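Local coordinates for protein xyloglucan-specific endo-beta-1,4-glucanase (Uncultured bacterium, PDB 4W88) that hydrolyses internal beta-1,4-glucosidic bonds in the backbone of the plant cell-wall polysaccharide xyloglucan, as a family 5 glycoside hydrolase with a TIM-barrel fold, at residues N255-K258 with Y259-K263; P213-P216 with N217-V220; G243-K246 with N247-T250; G288-V291 with G292-Q296; I194-T197 with Y198-S202. The protein carries 1 engineered substitution. All blocks are in the same frame, centred on the assembly; numbering follows the deposited sequence.

Contact 1 of 5, residues N255-K258 with Y259-K263; sequences NIKK and YLIDK
N255-K258 and Y259-K263 run on without a break as the last turn of helix 246-261 and the residues that follow it, where regular spacing gives way to a wider one. Y259 N still makes the ordinary i to i-4 bond to N255 O (3.0 Å), but I261 N reaches five residues back to I256 O (3.1 Å), a pi-type turn. I256 O is thus gripped twice, since L260 N also bonds it, and the two donors come from opposite faces of its carbonyl plane. D262 N repeats the wide spacing on K257 O, in the carbonyl plane and on a lone pair.

On one flank K257 bends at its third and fourth torsions (87° and 74°), which brings NZ round to D262 OD1 for a salt bridge of 2.8 Å on the syn lone pair. NZ has a second acidic partner in D297, so the lysine is held between two carboxylates. Next to it, I261 CD1 rests against I256 CG2 at 3.9 Å, and I261 also meets V299. On the other flank, K258 and Y259 lie alongside each other, K258 CB 3.9 Å from Y259 CD2, while N255 O meets the ring edge in its plane. The Y259 hydroxyl is bonded to E204, with which K258 NZ forms only a long, weak ion pair.

I256 and L260 face the barrel, packing on V267 of strand 267-272 and on L222 and V220, respectively, of strand 218-223; Y259 covers L207 and K208 of helix 204-208.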
loop_
_atom_site.group_PDB
_atom_site.type_symbol
_atom_site.label_atom_id
_atom_site.label_comp_id
_atom_site.label_asym_id
_atom_site.label_seq_id
_atom_site.Cartn_x
_atom_site.Cartn_y
_atom_site.Cartn_z
ATOM N N ASN A 255 -5.585 -10.922 -15.835
ATOM C CA ASN A 255 -6.377 -9.721 -15.964
ATOM C C ASN A 255 -5.564 -8.444 -15.755
ATOM O O ASN A 255 -5.735 -7.449 -16.474
ATOM C CB ASN A 255 -7.560 -9.773 -15.031
ATOM C CG ASN A 255 -8.664 -10.639 -15.586
ATOM O OD1 ASN A 255 -8.803 -10.847 -16.815
ATOM N ND2 ASN A 255 -9.445 -11.163 -14.710
ATOM N N ILE A 256 -4.670 -8.463 -14.773
ATOM C CA ILE A 256 -3.760 -7.357 -14.549
ATOM C C ILE A 256 -2.912 -7.111 -15.824
ATOM O O ILE A 256 -2.751 -5.964 -16.252
ATOM C CB ILE A 256 -2.902 -7.605 -13.302
ATOM C CG1 ILE A 256 -3.813 -7.627 -12.042
ATOM C CG2 ILE A 256 -1.874 -6.499 -13.135
ATOM C CD1 ILE A 256 -3.204 -8.226 -10.781
ATOM N N LYS A 257 -2.421 -8.189 -16.434
ATOM C CA LYS A 257 -1.714 -8.113 -17.704
ATOM C C LYS A 257 -2.591 -7.491 -18.847
ATOM O O LYS A 257 -2.165 -6.573 -19.560
ATOM C CB LYS A 257 -1.219 -9.527 -18.101
ATOM C CG LYS A 257 0.281 -9.725 -17.858
ATOM C CD LYS A 257 0.844 -10.997 -18.516
ATOM C CE LYS A 257 1.270 -10.769 -19.927
ATOM N NZ LYS A 257 2.528 -9.994 -20.017
ATOM N N LYS A 258 -3.800 -8.017 -19.026
ATOM C CA LYS A 258 -4.681 -7.575 -20.102
ATOM C C LYS A 258 -4.941 -6.081 -19.992
ATOM O O LYS A 258 -4.901 -5.331 -20.975
ATOM C CB LYS A 258 -6.012 -8.312 -19.963
ATOM C CG LYS A 258 -6.977 -8.310 -21.131
ATOM C CD LYS A 258 -7.894 -9.510 -20.894
ATOM C CE LYS A 258 -8.719 -9.886 -22.093
ATOM N NZ LYS A 258 -9.942 -9.047 -22.104
ATOM N N TYR A 259 -5.259 -5.619 -18.809
ATOM C CA TYR A 259 -5.754 -4.237 -18.695
ATOM C C TYR A 259 -4.699 -3.194 -18.363
ATOM O O TYR A 259 -4.936 -2.019 -18.580
ATOM C CB TYR A 259 -6.858 -4.197 -17.653
ATOM C CG TYR A 259 -8.156 -4.815 -18.116
ATOM C CD1 TYR A 259 -9.081 -4.048 -18.814
ATOM C CD2 TYR A 259 -8.454 -6.149 -17.888
ATOM C CE1 TYR A 259 -10.261 -4.597 -19.260
ATOM C CE2 TYR A 259 -9.643 -6.706 -18.362
ATOM C CZ TYR A 259 -10.526 -5.905 -19.034
ATOM O OH TYR A 259 -11.704 -6.355 -19.512
ATOM N N LEU A 260 -3.543 -3.633 -17.847
ATOM C CA LEU A 260 -2.521 -2.709 -17.357
ATOM C C LEU A 260 -1.149 -3.009 -17.961
ATOM O O LEU A 260 -0.618 -2.215 -18.731
ATOM C CB LEU A 260 -2.507 -2.684 -15.782
ATOM C CG LEU A 260 -3.779 -2.153 -15.127
ATOM C CD1 LEU A 260 -3.803 -2.371 -13.600
ATOM C CD2 LEU A 260 -3.968 -0.702 -15.408
ATOM N N ILE A 261 -0.581 -4.162 -17.645
ATOM C CA ILE A 261 0.831 -4.387 -17.972
ATOM C C ILE A 261 0.988 -4.375 -19.473
ATOM O O ILE A 261 1.944 -3.777 -20.005
ATOM C CB ILE A 261 1.340 -5.713 -17.390
ATOM C CG1 ILE A 261 1.310 -5.663 -15.860
ATOM C CG2 ILE A 261 2.727 -6.055 -17.918
ATOM C CD1 ILE A 261 1.442 -7.013 -15.202
ATOM N N ASP A 262 0.093 -5.057 -20.179
ATOM C CA ASP A 262 0.255 -5.166 -21.661
ATOM C C ASP A 262 -0.184 -3.908 -22.442
ATOM O O ASP A 262 -0.007 -3.792 -23.619
ATOM C CB ASP A 262 -0.436 -6.399 -22.177
ATOM C CG ASP A 262 0.218 -7.716 -21.710
ATOM O OD1 ASP A 262 1.391 -7.765 -21.195
ATOM O OD2 ASP A 262 -0.469 -8.730 -21.868
ATOM N N LYS A 263 -0.735 -2.965 -21.700
ATOM C CA LYS A 263 -0.943 -1.671 -22.213
ATOM C C LYS A 263 0.140 -0.700 -21.796
ATOM O O LYS A 263 0.033 0.507 -22.071
ATOM C CB LYS A 263 -2.284 -1.133 -21.722
ATOM C CG LYS A 263 -3.529 -1.906 -22.133
ATOM C CD LYS A 263 -4.697 -0.982 -21.763
ATOM C CE LYS A 263 -6.065 -1.570 -21.991
ATOM N NZ LYS A 263 -6.258 -1.913 -23.424
#

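Contact 2 of 5, residues P213-P216 with N217-V220; sequences PSDP and NIAV
The direct polar link joins D215 and N217: D215 OD1 accepts N217 N at 2.9 Å, and the N-H meets the oxygen nearly along its C-O axis. A side-chain oxygen taking the amide two residues on defines an Asx turn, here with P216 in the middle. D215 holds its CG anti to the backbone N (chi1 -174°), which brings OD1 forward to the N-H of N217. Aspartate suits the place because its second oxygen, OD2, makes a salt bridge with R182.

Apolar contact is slighter: I218 CD1 comes within 4.2 Å of P213 CD, and both residues also pack on I178 of helix 164-182. I218 CG1 makes van der Waals contact with the carbonyl oxygen D215 O at 3.5 Å.

Water completes the polar network. One molecule donates to D215 OD1 and accepts from N217 ND2 (3.0 Å each), a second donates to P216 O and I218 O, and a third donates to P216 O and N217 OD1.

With so many carbonyl and carboxylate oxygens, this corner before strand 218-223 calls for donors. R2 supplies them to P213 O and D215 O, R182 to the D215 carboxylate, so positive charge probably stabilises the Asx turn.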
loop_
_atom_site.group_PDB
_atom_site.type_symbol
_atom_site.label_atom_id
_atom_site.label_comp_id
_atom_site.label_asym_id
_atom_site.label_seq_id
_atom_site.Cartn_x
_atom_site.Cartn_y
_atom_site.Cartn_z
ATOM N N PRO A 213 -4.970 7.933 -16.137
ATOM C CA PRO A 213 -4.583 9.311 -16.389
ATOM C C PRO A 213 -3.605 9.497 -17.536
ATOM O O PRO A 213 -2.726 8.660 -17.766
ATOM C CB PRO A 213 -3.871 9.690 -15.099
ATOM C CG PRO A 213 -4.415 8.754 -14.071
ATOM C CD PRO A 213 -4.527 7.499 -14.804
ATOM N N SER A 214 -3.758 10.615 -18.252
ATOM C CA SER A 214 -2.761 10.960 -19.257
ATOM C C SER A 214 -1.402 11.354 -18.614
ATOM O O SER A 214 -0.340 11.343 -19.297
ATOM C CB SER A 214 -3.317 12.013 -20.233
ATOM O OG SER A 214 -3.650 13.148 -19.453
ATOM N N ASP A 215 -1.364 11.688 -17.327
ATOM C CA ASP A 215 -0.087 12.031 -16.659
ATOM C C ASP A 215 0.852 10.826 -16.816
ATOM O O ASP A 215 0.483 9.703 -16.498
ATOM C CB ASP A 215 -0.394 12.324 -15.212
ATOM C CG ASP A 215 0.766 12.832 -14.422
ATOM O OD1 ASP A 215 1.824 12.195 -14.385
ATOM O OD2 ASP A 215 0.549 13.824 -13.723
ATOM N N PRO A 216 2.063 11.078 -17.304
ATOM C CA PRO A 216 2.984 9.942 -17.611
ATOM C C PRO A 216 3.707 9.387 -16.402
ATOM O O PRO A 216 4.397 8.369 -16.514
ATOM C CB PRO A 216 3.988 10.577 -18.571
ATOM C CG PRO A 216 3.989 12.037 -18.178
ATOM C CD PRO A 216 2.603 12.387 -17.727
ATOM N N ASN A 217 3.551 10.077 -15.264
ATOM C CA ASN A 217 4.237 9.723 -14.017
ATOM C C ASN A 217 3.322 9.153 -12.945
ATOM O O ASN A 217 3.412 9.522 -11.759
ATOM C CB ASN A 217 5.078 10.887 -13.494
ATOM C CG ASN A 217 6.235 11.181 -14.432
ATOM O OD1 ASN A 217 7.028 10.334 -14.729
ATOM N ND2 ASN A 217 6.320 12.388 -14.896
ATOM N N ILE A 218 2.542 8.168 -13.380
ATOM C CA ILE A 218 1.668 7.460 -12.490
ATOM C C ILE A 218 1.911 5.972 -12.517
ATOM O O ILE A 218 2.541 5.406 -13.441
ATOM C CB ILE A 218 0.188 7.790 -12.756
ATOM C CG1 ILE A 218 -0.284 7.269 -14.112
ATOM C CG2 ILE A 218 -0.043 9.258 -12.614
ATOM C CD1 ILE A 218 -0.694 5.799 -14.123
ATOM N N ALA A 219 1.404 5.312 -11.480
ATOM C CA ALA A 219 1.319 3.840 -11.450
ATOM C C ALA A 219 -0.024 3.479 -10.818
ATOM O O ALA A 219 -0.635 4.302 -10.142
ATOM C CB ALA A 219 2.489 3.212 -10.635
ATOM N N VAL A 220 -0.418 2.237 -11.034
ATOM C CA VAL A 220 -1.641 1.676 -10.497
ATOM C C VAL A 220 -1.310 0.609 -9.401
ATOM O O VAL A 220 -0.533 -0.317 -9.658
ATOM C CB VAL A 220 -2.525 1.049 -11.564
ATOM C CG1 VAL A 220 -3.781 0.448 -10.912
ATOM C CG2 VAL A 220 -2.878 2.103 -12.623
HETATM O O HOH W 1 4.064 14.243 -14.436
HETATM O O HOH W 2 2.819 6.286 -15.995
HETATM O O HOH W 3 7.172 8.636 -16.914
#

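Contact 3 of 5, residues G243-K246 with N247-T250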
loop_
_atom_site.group_PDB
_atom_site.type_symbol
_atom_site.label_atom_id
_atom_site.label_comp_id
_atom_site.label_asym_id
_atom_site.label_seq_id
_atom_site.Cartn_x
_atom_site.Cartn_y
_atom_site.Cartn_z
ATOM N N GLY A 243 0.702 -26.056 -4.983
ATOM C CA GLY A 243 0.668 -25.675 -6.364
ATOM C C GLY A 243 -0.659 -25.765 -7.010
ATOM O O GLY A 243 -0.864 -25.124 -8.058
ATOM N N SER A 244 -1.550 -26.566 -6.426
ATOM C CA SER A 244 -2.818 -26.865 -7.068
ATOM C C SER A 244 -3.714 -25.639 -7.247
ATOM O O SER A 244 -4.545 -25.618 -8.144
ATOM C CB SER A 244 -3.585 -27.951 -6.299
ATOM O OG SER A 244 -4.095 -27.454 -5.090
ATOM N N LYS A 245 -3.540 -24.637 -6.381
ATOM C CA LYS A 245 -4.315 -23.388 -6.490
ATOM C C LYS A 245 -3.531 -22.254 -7.136
ATOM O O LYS A 245 -3.977 -21.080 -7.055
ATOM C CB LYS A 245 -4.867 -22.927 -5.126
ATOM C CG LYS A 245 -5.778 -23.902 -4.407
ATOM C CD LYS A 245 -7.233 -23.698 -4.760
ATOM C CE LYS A 245 -7.591 -24.322 -6.067
ATOM N NZ LYS A 245 -9.082 -24.312 -6.156
ATOM N N LYS A 246 -2.419 -22.572 -7.813
ATOM C CA LYS A 246 -1.635 -21.519 -8.499
ATOM C C LYS A 246 -2.488 -20.821 -9.573
ATOM O O LYS A 246 -2.303 -19.617 -9.872
ATOM C CB LYS A 246 -0.324 -22.048 -9.101
ATOM C CG LYS A 246 0.491 -20.965 -9.799
ATOM C CD LYS A 246 1.801 -21.509 -10.355
ATOM C CE LYS A 246 2.738 -20.419 -10.832
ATOM N NZ LYS A 246 4.015 -21.062 -11.215
ATOM N N ASN A 247 -3.388 -21.584 -10.173
ATOM C CA ASN A 247 -4.371 -21.013 -11.144
ATOM C C ASN A 247 -5.120 -19.761 -10.625
ATOM O O ASN A 247 -5.461 -18.876 -11.423
ATOM C CB ASN A 247 -5.364 -22.100 -11.609
ATOM C CG ASN A 247 -5.845 -22.978 -10.432
ATOM O OD1 ASN A 247 -6.653 -22.548 -9.577
ATOM N ND2 ASN A 247 -5.279 -24.185 -10.336
ATOM N N ASP A 248 -5.400 -19.703 -9.324
ATOM C CA ASP A 248 -6.055 -18.519 -8.761
ATOM C C ASP A 248 -5.153 -17.300 -8.952
ATOM O O ASP A 248 -5.638 -16.159 -9.227
ATOM C CB ASP A 248 -6.370 -18.699 -7.286
ATOM C CG ASP A 248 -7.548 -19.650 -7.042
ATOM O OD1 ASP A 248 -8.107 -20.266 -7.943
ATOM O OD2 ASP A 248 -7.926 -19.793 -5.900
ATOM N N ILE A 249 -3.847 -17.513 -8.733
ATOM C CA ILE A 249 -2.875 -16.443 -8.900
ATOM C C ILE A 249 -2.777 -16.039 -10.378
ATOM O O ILE A 249 -2.872 -14.854 -10.735
ATOM C CB ILE A 249 -1.513 -16.846 -8.400
ATOM C CG1 ILE A 249 -1.531 -17.130 -6.901
ATOM C CG2 ILE A 249 -0.519 -15.744 -8.667
ATOM C CD1 ILE A 249 -0.254 -17.835 -6.358
ATOM N N THR A 250 -2.625 -17.056 -11.222
ATOM C CA THR A 250 -2.491 -16.879 -12.682
ATOM C C THR A 250 -3.638 -16.160 -13.353
ATOM O O THR A 250 -3.416 -15.249 -14.169
ATOM C CB THR A 250 -2.224 -18.237 -13.343
ATOM O OG1 THR A 250 -1.081 -18.817 -12.710
ATOM C CG2 THR A 250 -1.921 -18.070 -14.807
#
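S244 O and N247 ND2 mark a local turn-to-helix contact at the surface, where the loop after helix 228-231 runs into the first turn of helix 246-261. The loop ends in a type I beta turn from G243 to K246, closed by K246 N on G243 O (3.0 Å). G243 has a phi of 101°, at which a beta carbon would press on the preceding carbonyl, so glycine suits.

N247 folds back, its CG between the backbone N and the carbonyl carbon (chi1 43°), which carries ND2 to S244 O at 2.7 Å, tilted out of both the carbonyl and the amide plane. D248 N bonds K245 O three residues back, from above the carbonyl plane, and the first i to i-4 bond is T250 N on K246 O (2.9 Å), nearly straight, with I249 N adding a weak bond to the same oxygen.

K245 and D248 run alongside each other, K245 CD 4.1 Å from D248 OD2, their charges near but short of a salt bridge. I249 turns inward onto W286 and Y290 of helix 280-295.

An acid at the helix N-terminus, where N-H groups point outward and the dipole is positive, is likely to be favoured, K245 adding mild attraction.

Contact 4 of 5, residues G288-V291 with G292-Q296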
loop_
_atom_site.group_PDB
_atom_site.type_symbol
_atom_site.label_atom_id
_atom_site.label_comp_id
_atom_site.label_asym_id
_atom_site.label_seq_id
_atom_site.Cartn_x
_atom_site.Cartn_y
_atom_site.Cartn_z
ATOM N N GLY A 288 7.194 -18.465 -3.848
ATOM C CA GLY A 288 7.740 -18.860 -5.154
ATOM C C GLY A 288 6.745 -18.698 -6.285
ATOM O O GLY A 288 7.051 -18.138 -7.319
ATOM N N ASP A 289 5.539 -19.195 -6.076
ATOM C CA ASP A 289 4.513 -19.150 -7.108
ATOM C C ASP A 289 3.958 -17.760 -7.312
ATOM O O ASP A 289 3.705 -17.330 -8.470
ATOM C CB ASP A 289 3.350 -20.118 -6.742
ATOM C CG ASP A 289 3.693 -21.560 -7.029
ATOM O OD1 ASP A 289 4.641 -21.821 -7.819
ATOM O OD2 ASP A 289 3.017 -22.437 -6.492
ATOM N N TYR A 290 3.798 -17.055 -6.204
ATOM C CA TYR A 290 3.154 -15.727 -6.232
ATOM C C TYR A 290 4.146 -14.640 -6.715
ATOM O O TYR A 290 3.913 -13.958 -7.728
ATOM C CB TYR A 290 2.595 -15.409 -4.866
ATOM C CG TYR A 290 1.996 -14.035 -4.869
ATOM C CD1 TYR A 290 0.696 -13.809 -5.235
ATOM C CD2 TYR A 290 2.778 -12.967 -4.518
ATOM C CE1 TYR A 290 0.180 -12.510 -5.321
ATOM C CE2 TYR A 290 2.312 -11.704 -4.558
ATOM C CZ TYR A 290 1.036 -11.403 -4.962
ATOM O OH TYR A 290 0.599 -10.092 -4.995
ATOM N N VAL A 291 5.269 -14.497 -6.022
ATOM C CA VAL A 291 6.272 -13.509 -6.439
ATOM C C VAL A 291 6.877 -13.877 -7.776
ATOM O O VAL A 291 7.117 -12.993 -8.627
ATOM C CB VAL A 291 7.295 -13.221 -5.340
ATOM C CG1 VAL A 291 8.260 -12.113 -5.778
ATOM C CG2 VAL A 291 6.570 -12.823 -4.032
ATOM N N GLY A 292 7.096 -15.172 -7.987
ATOM C CA GLY A 292 7.516 -15.652 -9.316
ATOM C C GLY A 292 6.612 -15.224 -10.494
ATOM O O GLY A 292 7.115 -14.882 -11.613
ATOM N N THR A 293 5.315 -15.168 -10.232
ATOM C CA THR A 293 4.362 -14.729 -11.206
ATOM C C THR A 293 4.584 -13.221 -11.501
ATOM O O THR A 293 4.639 -12.816 -12.666
ATOM C CB THR A 293 2.907 -14.989 -10.759
ATOM O OG1 THR A 293 2.669 -16.400 -10.674
ATOM C CG2 THR A 293 1.894 -14.374 -11.781
ATOM N N LEU A 294 4.744 -12.406 -10.449
ATOM C CA LEU A 294 5.015 -10.958 -10.599
ATOM C C LEU A 294 6.308 -10.684 -11.338
ATOM O O LEU A 294 6.379 -9.779 -12.215
ATOM C CB LEU A 294 5.053 -10.281 -9.235
ATOM C CG LEU A 294 3.736 -10.273 -8.476
ATOM C CD1 LEU A 294 3.944 -9.516 -7.171
ATOM C CD2 LEU A 294 2.509 -9.796 -9.243
ATOM N N ASP A 295 7.314 -11.497 -11.020
ATOM C CA ASP A 295 8.657 -11.317 -11.607
ATOM C C ASP A 295 8.684 -11.511 -13.116
ATOM O O ASP A 295 9.577 -11.017 -13.806
ATOM C CB ASP A 295 9.668 -12.236 -10.948
ATOM C CG ASP A 295 9.969 -11.831 -9.515
ATOM O OD1 ASP A 295 9.708 -10.642 -9.143
ATOM O OD2 ASP A 295 10.532 -12.689 -8.771
ATOM N N GLN A 296 7.714 -12.208 -13.656
ATOM C CA GLN A 296 7.703 -12.412 -15.115
ATOM C C GLN A 296 7.676 -11.099 -15.852
ATOM O O GLN A 296 8.143 -11.029 -16.989
ATOM C CB GLN A 296 6.450 -13.150 -15.532
ATOM C CG GLN A 296 6.276 -14.511 -14.902
ATOM C CD GLN A 296 4.935 -15.087 -15.296
ATOM O OE1 GLN A 296 3.825 -14.640 -14.856
ATOM N NE2 GLN A 296 5.009 -16.013 -16.197
#
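G288 to Q296 lie at the C-terminal end of helix 280-295, with L294 N on Y290 O (3.2 Å) and D295 N on V291 O (2.8 Å) as its sound i to i-4 bonds, while the bond from G292 N to G288 O is weak. A beta carbon on G292 would run into G288 O, so glycine suits this close turn.

T293 turns its hydroxyl back onto the helix: OG1 lies anti to its own carbonyl carbon (chi1 -66°) and donates to D289 O at 2.6 Å. That oxygen receives only a weak bond from T293 N, so the hydroxyl adds the firmer hold.

On the inner side L294 CD1 touches Y290 CE2 at 3.8 Å, and the tyrosine ring stacks with W286 while its hydroxyl bonds T224. On another side of the helix V291 CG1 lies 3.8 Å from D295 OD2, whose hydrogen-bond partner is H338. With alanine in place of D295, H338 ND1 would probably lose its partner and V291 CG1 its contact with the carboxylate.

Y290 and L294 both pack on I269 of strand 267-272, the usual inward face of a helix in a beta-alpha-beta crossover, here between strands 267-272 and 300-305 of the TIM barrel.

Contact 5 of 5, residues I194-T197 with Y198-S202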
loop_
_atom_site.group_PDB
_atom_site.type_symbol
_atom_site.label_atom_id
_atom_site.label_comp_id
_atom_site.label_asym_id
_atom_site.label_seq_id
_atom_site.Cartn_x
_atom_site.Cartn_y
_atom_site.Cartn_z
ATOM N N ILE A 194 0.599 7.145 -7.255
ATOM C CA ILE A 194 0.134 5.780 -7.342
ATOM C C ILE A 194 -1.371 5.817 -7.031
ATOM O O ILE A 194 -1.799 6.041 -5.886
ATOM C CB ILE A 194 0.878 4.833 -6.367
ATOM C CG1 ILE A 194 2.392 4.873 -6.583
ATOM C CG2 ILE A 194 0.363 3.382 -6.534
ATOM C CD1 ILE A 194 3.229 4.113 -5.540
ATOM N N ILE A 195 -2.147 5.636 -8.082
ATOM C CA ILE A 195 -3.579 5.658 -8.006
ATOM C C ILE A 195 -4.051 4.225 -7.708
ATOM O O ILE A 195 -3.244 3.278 -7.652
ATOM C CB ILE A 195 -4.207 6.221 -9.306
ATOM C CG1 ILE A 195 -3.958 5.328 -10.517
ATOM C CG2 ILE A 195 -3.812 7.679 -9.513
ATOM C CD1 ILE A 195 -4.830 5.643 -11.733
ATOM N N CYS A 196 -5.358 4.015 -7.589
ATOM C CA CYS A 196 -5.862 2.694 -7.264
ATOM C C CYS A 196 -7.239 2.454 -7.839
ATOM O O CYS A 196 -7.949 3.387 -8.236
ATOM C CB CYS A 196 -5.893 2.482 -5.729
ATOM S SG CYS A 196 -7.012 3.539 -4.830
ATOM N N THR A 197 -7.621 1.169 -7.857
ATOM C CA THR A 197 -8.972 0.773 -8.090
ATOM C C THR A 197 -9.815 0.824 -6.803
ATOM O O THR A 197 -9.297 0.927 -5.694
ATOM C CB THR A 197 -8.994 -0.676 -8.579
ATOM O OG1 THR A 197 -8.264 -1.432 -7.623
ATOM C CG2 THR A 197 -8.404 -0.846 -10.003
ATOM N N TYR A 198 -11.127 0.704 -6.970
ATOM C CA TYR A 198 -12.038 0.592 -5.829
ATOM C C TYR A 198 -11.541 -0.586 -4.975
ATOM O O TYR A 198 -11.289 -1.689 -5.508
ATOM C CB TYR A 198 -13.451 0.264 -6.302
ATOM C CG TYR A 198 -14.444 0.200 -5.179
ATOM C CD1 TYR A 198 -14.619 -0.964 -4.373
ATOM C CD2 TYR A 198 -15.247 1.297 -4.874
ATOM C CE1 TYR A 198 -15.549 -0.945 -3.327
ATOM C CE2 TYR A 198 -16.209 1.269 -3.868
ATOM C CZ TYR A 198 -16.377 0.162 -3.113
ATOM O OH TYR A 198 -17.319 0.172 -2.118
ATOM N N GLY A 199 -11.358 -0.364 -3.671
ATOM C CA GLY A 199 -10.874 -1.422 -2.783
ATOM C C GLY A 199 -9.493 -1.994 -3.051
ATOM O O GLY A 199 -9.169 -3.054 -2.483
ATOM N N HIS A 200 -8.701 -1.359 -3.929
ATOM C CA HIS A 200 -7.523 -1.972 -4.499
ATOM C C HIS A 200 -7.808 -3.366 -5.121
ATOM O O HIS A 200 -6.907 -4.218 -5.212
ATOM C CB HIS A 200 -6.437 -2.060 -3.445
ATOM C CG HIS A 200 -5.576 -0.834 -3.280
ATOM N ND1 HIS A 200 -6.030 0.344 -2.728
ATOM C CD2 HIS A 200 -4.285 -0.609 -3.625
ATOM C CE1 HIS A 200 -5.051 1.230 -2.703
ATOM N NE2 HIS A 200 -3.988 0.679 -3.258
ATOM N N ASN A 201 -9.050 -3.574 -5.555
ATOM C CA ASN A 201 -9.545 -4.817 -6.179
ATOM C C ASN A 201 -9.046 -4.935 -7.623
ATOM O O ASN A 201 -8.905 -3.934 -8.318
ATOM C CB ASN A 201 -11.085 -4.857 -6.095
ATOM C CG ASN A 201 -11.680 -6.078 -6.752
ATOM O OD1 ASN A 201 -11.933 -6.092 -7.972
ATOM N ND2 ASN A 201 -11.906 -7.117 -5.970
ATOM N N SER A 202 -8.760 -6.179 -8.032
ATOM C CA SER A 202 -8.242 -6.502 -9.376
ATOM C C SER A 202 -9.133 -7.422 -10.227
ATOM O O SER A 202 -8.648 -8.021 -11.200
ATOM C CB SER A 202 -6.834 -7.110 -9.274
ATOM O OG SER A 202 -6.893 -8.316 -8.636
#
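C196 lays its beta carbon over one face of the H200 imidazole, 3.6 Å from the ring centroid and 21° off the normal, a CH-pi contact offset toward CE1. Its SG sits between the backbone N and the carbonyl carbon (chi1 65°), so the sulfur meets the same ring only obliquely. The backbone of H200 is in the left-handed region, as is that of G199, where glycine is at ease; H200 N bonds T197 O at 2.9 Å from above the carbonyl plane.

T197 OG1 donates to N201 O (2.7 Å), and the side chain packs on T206 and L207 of helix 204-208.

The tight turn follows strand 193-196 at its C-terminal end, the end of a TIM barrel at which the active site lies. H200 is fixed at both nitrogens, NE2 on E145 and ND1 on the backbone N of E149, a residue of the glycan pocket, and its ring stacks with that of H223. Exchange of H200 for a leucine would probably leave E145 OE2 and E149 N without these partners, break the ring stack and deprive C196 CB of its flat aromatic face.

Y198 has CG anti to the backbone N (chi1 -177°), and its hydroxyl bonds E166 and M152 N.

Contact 5 is nearest the bound xyloglucan oligosaccharide, the N201 side chain lying about 6 Å from a glucose unit. Contact 2 stands at the opposite end of the neighbouring strand: A219 O probably bonds I195 N at 2.9 Å, so the two share the barrel sheet. Contact 1 packs on both, through L260 CD1 on V220 CG1 (3.9 Å) and I256 CD1 on S202 CB (4.1 Å). Contacts 3 and 1 occupy the two ends of helix 246-261, their centres 18 Å apart. Contact 3 also rests on contact 4, where I249 CG2 meets T293 OG1 at 3.8 Å and K246 makes a long, weak ion pair with D289.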